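Long-range contacts in ABC transporter periplasmic-binding protein YtfQ (Mycobacterium smegmatis, PDB 6HB0), which probably binds L-arabinofuranose or a related sugar as the solute-binding component of a mycobacterial ABC transporter: residues 20-25 with 76-81; 146-151 with 177-182. All coordinates share one frame; numbering follows the deposited sequence.

Contact 1: 20-25 with 76-81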
loop_
_atom_site.group_PDB
_atom_site.type_symbol
_atom_site.label_atom_id
_atom_site.label_comp_id
_atom_site.label_asym_id
_atom_site.label_seq_id
_atom_site.Cartn_x
_atom_site.Cartn_y
_atom_site.Cartn_z
ATOM N N LEU A 20 27.563 2.264 8.773
ATOM C CA LEU A 20 26.436 1.886 9.613
ATOM C C LEU A 20 25.991 0.433 9.282
ATOM O O LEU A 20 25.898 0.095 8.141
ATOM C CB LEU A 20 25.337 2.906 9.328
ATOM C CG LEU A 20 24.101 3.064 10.192
ATOM C CD1 LEU A 20 23.034 2.027 9.833
ATOM C CD2 LEU A 20 24.552 2.975 11.631
ATOM N N THR A 21 25.751 -0.415 10.278
ATOM C CA THR A 21 25.238 -1.763 10.059
ATOM C C THR A 21 23.755 -1.845 10.476
ATOM O O THR A 21 23.386 -1.552 11.616
ATOM C CB THR A 21 26.077 -2.849 10.784
ATOM O OG1 THR A 21 27.396 -2.840 10.248
ATOM C CG2 THR A 21 25.565 -4.195 10.533
ATOM N N LEU A 22 22.935 -2.302 9.531
ATOM C CA LEU A 22 21.500 -2.380 9.677
ATOM C C LEU A 22 21.089 -3.809 9.545
ATOM O O LEU A 22 21.283 -4.416 8.512
ATOM C CB LEU A 22 20.814 -1.582 8.586
ATOM C CG LEU A 22 19.275 -1.677 8.503
ATOM C CD1 LEU A 22 18.658 -1.174 9.777
ATOM C CD2 LEU A 22 18.701 -0.839 7.350
ATOM N N GLY A 23 20.500 -4.351 10.605
ATOM C CA GLY A 23 19.877 -5.655 10.504
ATOM C C GLY A 23 18.429 -5.504 10.089
ATOM O O GLY A 23 17.693 -4.748 10.717
ATOM N N PHE A 24 18.023 -6.208 9.038
ATOM C CA PHE A 24 16.639 -6.151 8.598
ATOM C C PHE A 24 15.994 -7.532 8.573
ATOM O O PHE A 24 16.416 -8.386 7.797
ATOM C CB PHE A 24 16.537 -5.567 7.198
ATOM C CG PHE A 24 15.122 -5.308 6.788
ATOM C CD1 PHE A 24 14.483 -4.155 7.192
ATOM C CD2 PHE A 24 14.393 -6.252 6.099
ATOM C CE1 PHE A 24 13.167 -3.909 6.847
ATOM C CE2 PHE A 24 13.062 -6.026 5.774
ATOM C CZ PHE A 24 12.460 -4.847 6.133
ATOM N N ALA A 25 14.971 -7.746 9.399
ATOM C CA ALA A 25 14.239 -9.028 9.417
ATOM C C ALA A 25 12.963 -8.900 8.591
ATOM O O ALA A 25 11.959 -8.243 9.005
ATOM C CB ALA A 25 13.923 -9.420 10.829
ATOM N N VAL A 76 24.732 -5.139 15.645
ATOM C CA VAL A 76 24.360 -4.192 14.596
ATOM C C VAL A 76 24.053 -2.838 15.249
ATOM O O VAL A 76 23.784 -2.754 16.446
ATOM C CB VAL A 76 23.165 -4.666 13.761
ATOM C CG1 VAL A 76 23.423 -6.025 13.127
ATOM C CG2 VAL A 76 21.911 -4.700 14.588
ATOM N N ASP A 77 24.096 -1.782 14.452
ATOM C CA ASP A 77 23.832 -0.438 14.929
ATOM C C ASP A 77 22.343 -0.120 15.023
ATOM O O ASP A 77 21.925 0.632 15.881
ATOM C CB ASP A 77 24.507 0.573 14.013
ATOM C CG ASP A 77 26.055 0.387 13.966
ATOM O OD1 ASP A 77 26.697 0.341 15.029
ATOM O OD2 ASP A 77 26.602 0.249 12.876
ATOM N N VAL A 78 21.573 -0.690 14.107
ATOM C CA VAL A 78 20.138 -0.441 13.979
ATOM C C VAL A 78 19.456 -1.726 13.546
ATOM O O VAL A 78 19.995 -2.496 12.777
ATOM C CB VAL A 78 19.851 0.637 12.899
ATOM C CG1 VAL A 78 18.370 0.992 12.841
ATOM C CG2 VAL A 78 20.669 1.891 13.177
ATOM N N ILE A 79 18.265 -1.977 14.067
ATOM C CA ILE A 79 17.487 -3.126 13.670
ATOM C C ILE A 79 16.167 -2.589 13.091
ATOM O O ILE A 79 15.526 -1.691 13.662
ATOM C CB ILE A 79 17.184 -4.051 14.861
ATOM C CG1 ILE A 79 18.420 -4.886 15.185
ATOM C CG2 ILE A 79 16.029 -5.009 14.543
ATOM C CD1 ILE A 79 18.327 -5.555 16.558
ATOM N N ALA A 80 15.786 -3.116 11.944
ATOM C CA ALA A 80 14.505 -2.822 11.390
ATOM C C ALA A 80 13.859 -4.138 11.045
ATOM O O ALA A 80 14.532 -5.105 10.707
ATOM C CB ALA A 80 14.638 -1.942 10.161
ATOM N N PHE A 81 12.543 -4.168 11.164
ATOM C CA PHE A 81 11.820 -5.322 10.686
ATOM C C PHE A 81 10.399 -4.981 10.317
ATOM O O PHE A 81 9.868 -3.955 10.699
ATOM C CB PHE A 81 11.851 -6.467 11.696
ATOM C CG PHE A 81 11.103 -6.208 12.979
ATOM C CD1 PHE A 81 11.656 -5.415 13.972
ATOM C CD2 PHE A 81 9.901 -6.880 13.251
ATOM C CE1 PHE A 81 11.018 -5.218 15.160
ATOM C CE2 PHE A 81 9.256 -6.685 14.455
ATOM C CZ PHE A 81 9.805 -5.829 15.401
#
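The side chains of Thr-21 and Asp-77 cross at about a right angle. The Thr-21 N-H donates an almost straight bond (168°) to the carboxylate of Asp-77, 2.8 Å from N to OD2, using the anti lone pair of that oxygen; CG, which carries the carboxylate oxygens, is set anti to the Asp-77 carbonyl carbon (chi1 -61°). An acceptor suits this place because Thr-21 N is a donor that the backbone of 76-81 leaves to a side chain. Thr-21 O in turn takes two donors, Asp-77 N at 2.9 Å and Val-78 N at 3.2 Å.

Regular parallel pairing follows: Gly-23 N binds Val-78 O, Ala-80 N binds Gly-23 O and Ala-25 N binds Ala-80 O. Strands 21-26 and 78-81 are the first and third of the Rossmann-like sheet of a type I periplasmic binding protein lobe; strand 51-56 flanks 21-26 on its other edge.

Apolar contacts lie on both faces. Leu-22, Phe-24, Val-78 and Ala-80 share one. Leu-22 CD1 rests 3.8 Å from Val-78 CG1, and Phe-24 CD1 comes 3.7 Å from the CB of Ala-80, a small residue that leaves room for the broad ring. Met-272 and Val-278 of helix 269-279 cover Leu-22 and Val-78. On the other face, the CB atoms of Ala-25 and Phe-81 lie 3.7 Å apart, and the Phe-81 ring leads away to Ile-68 of helix 61-73.

Contact 2: 146-151 with 177-182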
loop_
_atom_site.group_PDB
_atom_site.type_symbol
_atom_site.label_atom_id
_atom_site.label_comp_id
_atom_site.label_asym_id
_atom_site.label_seq_id
_atom_site.Cartn_x
_atom_site.Cartn_y
_atom_site.Cartn_z
ATOM N N GLY A 146 -28.508 14.334 -10.440
ATOM C CA GLY A 146 -29.305 13.171 -9.985
ATOM C C GLY A 146 -28.532 12.385 -8.939
ATOM O O GLY A 146 -27.386 12.704 -8.664
ATOM N N PRO A 147 -29.174 11.419 -8.288
ATOM C CA PRO A 147 -28.437 10.688 -7.270
ATOM C C PRO A 147 -27.194 10.000 -7.858
ATOM O O PRO A 147 -27.188 9.620 -9.057
ATOM C CB PRO A 147 -29.455 9.647 -6.782
ATOM C CG PRO A 147 -30.786 10.190 -7.157
ATOM C CD PRO A 147 -30.550 10.904 -8.446
ATOM N N VAL A 148 -26.140 9.858 -7.046
ATOM C CA VAL A 148 -24.933 9.158 -7.520
ATOM C C VAL A 148 -24.816 7.800 -6.825
ATOM O O VAL A 148 -24.543 7.719 -5.632
ATOM C CB VAL A 148 -23.686 10.010 -7.361
ATOM C CG1 VAL A 148 -22.452 9.269 -7.876
ATOM C CG2 VAL A 148 -23.863 11.306 -8.159
ATOM N N ASN A 149 -25.091 6.749 -7.592
ATOM C CA ASN A 149 -25.102 5.409 -7.039
ATOM C C ASN A 149 -23.740 4.744 -7.217
ATOM O O ASN A 149 -23.276 4.540 -8.339
ATOM C CB ASN A 149 -26.204 4.595 -7.678
ATOM C CG ASN A 149 -27.610 5.054 -7.230
ATOM O OD1 ASN A 149 -27.780 5.756 -6.270
ATOM N ND2 ASN A 149 -28.589 4.598 -7.916
ATOM N N ILE A 150 -23.125 4.440 -6.094
ATOM C CA ILE A 150 -21.793 3.860 -6.056
ATOM C C ILE A 150 -21.954 2.395 -5.684
ATOM O O ILE A 150 -22.709 2.079 -4.773
ATOM C CB ILE A 150 -20.940 4.531 -4.976
ATOM C CG1 ILE A 150 -20.795 6.027 -5.263
ATOM C CG2 ILE A 150 -19.548 3.882 -4.909
ATOM C CD1 ILE A 150 -20.257 6.804 -4.069
ATOM N N VAL A 151 -21.272 1.511 -6.403
ATOM C CA VAL A 151 -21.120 0.156 -5.913
ATOM C C VAL A 151 -19.667 -0.081 -5.542
ATOM O O VAL A 151 -18.774 0.477 -6.156
ATOM C CB VAL A 151 -21.646 -0.876 -6.887
ATOM C CG1 VAL A 151 -23.135 -0.598 -7.170
ATOM C CG2 VAL A 151 -20.798 -1.000 -8.148
ATOM N N PRO A 177 -23.971 14.065 0.516
ATOM C CA PRO A 177 -24.900 12.951 0.739
ATOM C C PRO A 177 -25.712 12.494 -0.504
ATOM O O PRO A 177 -26.431 11.489 -0.430
ATOM C CB PRO A 177 -25.786 13.452 1.876
ATOM C CG PRO A 177 -25.632 14.957 1.852
ATOM C CD PRO A 177 -24.595 15.359 0.847
ATOM N N ASN A 178 -25.563 13.191 -1.623
ATOM C CA ASN A 178 -26.041 12.668 -2.898
ATOM C C ASN A 178 -25.244 11.435 -3.350
ATOM O O ASN A 178 -25.690 10.716 -4.235
ATOM C CB ASN A 178 -25.992 13.732 -3.995
ATOM C CG ASN A 178 -27.018 14.852 -3.791
ATOM O OD1 ASN A 178 -28.039 14.681 -3.113
ATOM N ND2 ASN A 178 -26.744 16.010 -4.388
ATOM N N LEU A 179 -24.068 11.207 -2.760
ATOM C CA LEU A 179 -23.265 10.035 -3.064
ATOM C C LEU A 179 -23.720 8.932 -2.156
ATOM O O LEU A 179 -23.626 9.041 -0.939
ATOM C CB LEU A 179 -21.785 10.298 -2.810
ATOM C CG LEU A 179 -21.146 11.518 -3.468
ATOM C CD1 LEU A 179 -19.639 11.353 -3.405
ATOM C CD2 LEU A 179 -21.601 11.703 -4.882
ATOM N N LYS A 180 -24.197 7.860 -2.738
ATOM C CA LYS A 180 -24.670 6.756 -1.917
ATOM C C LYS A 180 -24.088 5.438 -2.374
ATOM O O LYS A 180 -24.131 5.092 -3.544
ATOM C CB LYS A 180 -26.193 6.699 -1.973
ATOM C CG LYS A 180 -26.806 7.393 -0.769
ATOM C CD LYS A 180 -28.175 7.976 -1.044
ATOM C CE LYS A 180 -28.788 8.426 0.279
ATOM N NZ LYS A 180 -30.103 9.057 0.021
ATOM N N ILE A 181 -23.567 4.689 -1.432
ATOM C CA ILE A 181 -23.179 3.348 -1.737
ATOM C C ILE A 181 -24.427 2.440 -1.733
ATOM O O ILE A 181 -24.979 2.185 -0.682
ATOM C CB ILE A 181 -22.163 2.854 -0.740
ATOM C CG1 ILE A 181 -20.894 3.734 -0.830
ATOM C CG2 ILE A 181 -21.861 1.369 -1.022
ATOM C CD1 ILE A 181 -19.980 3.542 0.357
ATOM N N VAL A 182 -24.817 1.951 -2.900
ATOM C CA VAL A 182 -26.065 1.175 -3.018
ATOM C C VAL A 182 -25.807 -0.327 -2.979
ATOM O O VAL A 182 -26.727 -1.108 -2.861
ATOM C CB VAL A 182 -26.908 1.577 -4.263
ATOM C CG1 VAL A 182 -27.398 3.016 -4.125
ATOM C CG2 VAL A 182 -26.150 1.360 -5.563
#
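Ile-150 lays its side chain against three successive residues of 179-182. Its CB sits 3.5 Å from Lys-180 O, with CG1 of Ile-181 a little farther off. CG1, held anti to the carbonyl carbon (chi1 -60°), continues past the same Lys-180 oxygen at 3.9 Å. CD1, at the tip, ends 4.0 Å from Leu-179 CB. A branched, extended aliphatic chain suits this place, since Phe-169 of helix 160-173 and Val-137 of helix 126-140 close over it.

Beside it, Val-148 and Leu-179 lie side by side and point the same way, Val-148 CB being 3.7 Å from Leu-179 CD2. Asn-149 belongs to the opposite face with Lys-180, whose chain, extended beyond CG, leads its end away from 146-151. The side chains of Asn-149 and Val-182 cross at about a right angle, with Asn-149 OD1 3.5 Å from Val-182 CG1, while ND2 donates to Gln-207 O; a polar side chain thus suits this partly exposed face.

In the parallel pairing, Asn-178 O receives Val-148 N, and Lys-180 N binds Val-148 O at 2.9 Å in a nearly straight N-H...O bond (173°). Ile-150 bonds both ways: its N gives to Lys-180 O, and its O accepts from Val-182 N. Strands 148-154 and 179-186, joined through helix 160-173, which packs on the face of Ile-150 and Ile-181, form a classical beta-alpha-beta crossover at the edge of the second lobe's sheet.

Contacts 1 and 2 lie in different sheets on opposite sides of the chain's centre, their own centres 49 Å apart and their nearest atoms about 32 Å apart. The two sheets share the strand order 2-1-3-4-5-6, as expected for the paired lobes of a type I periplasmic binding protein. Within that order contact 1 joins first strand to third, inside the sheet, whereas contact 2 joins first to second, at an edge. Sugars bind between the lobes in this family, but no sugar is bound here. In contact 1 the Phe-81 side chain is about 9 Å from that of Asp-90, known to bind zinc though none is bound to it here; contact 2 lies away from the zinc sites.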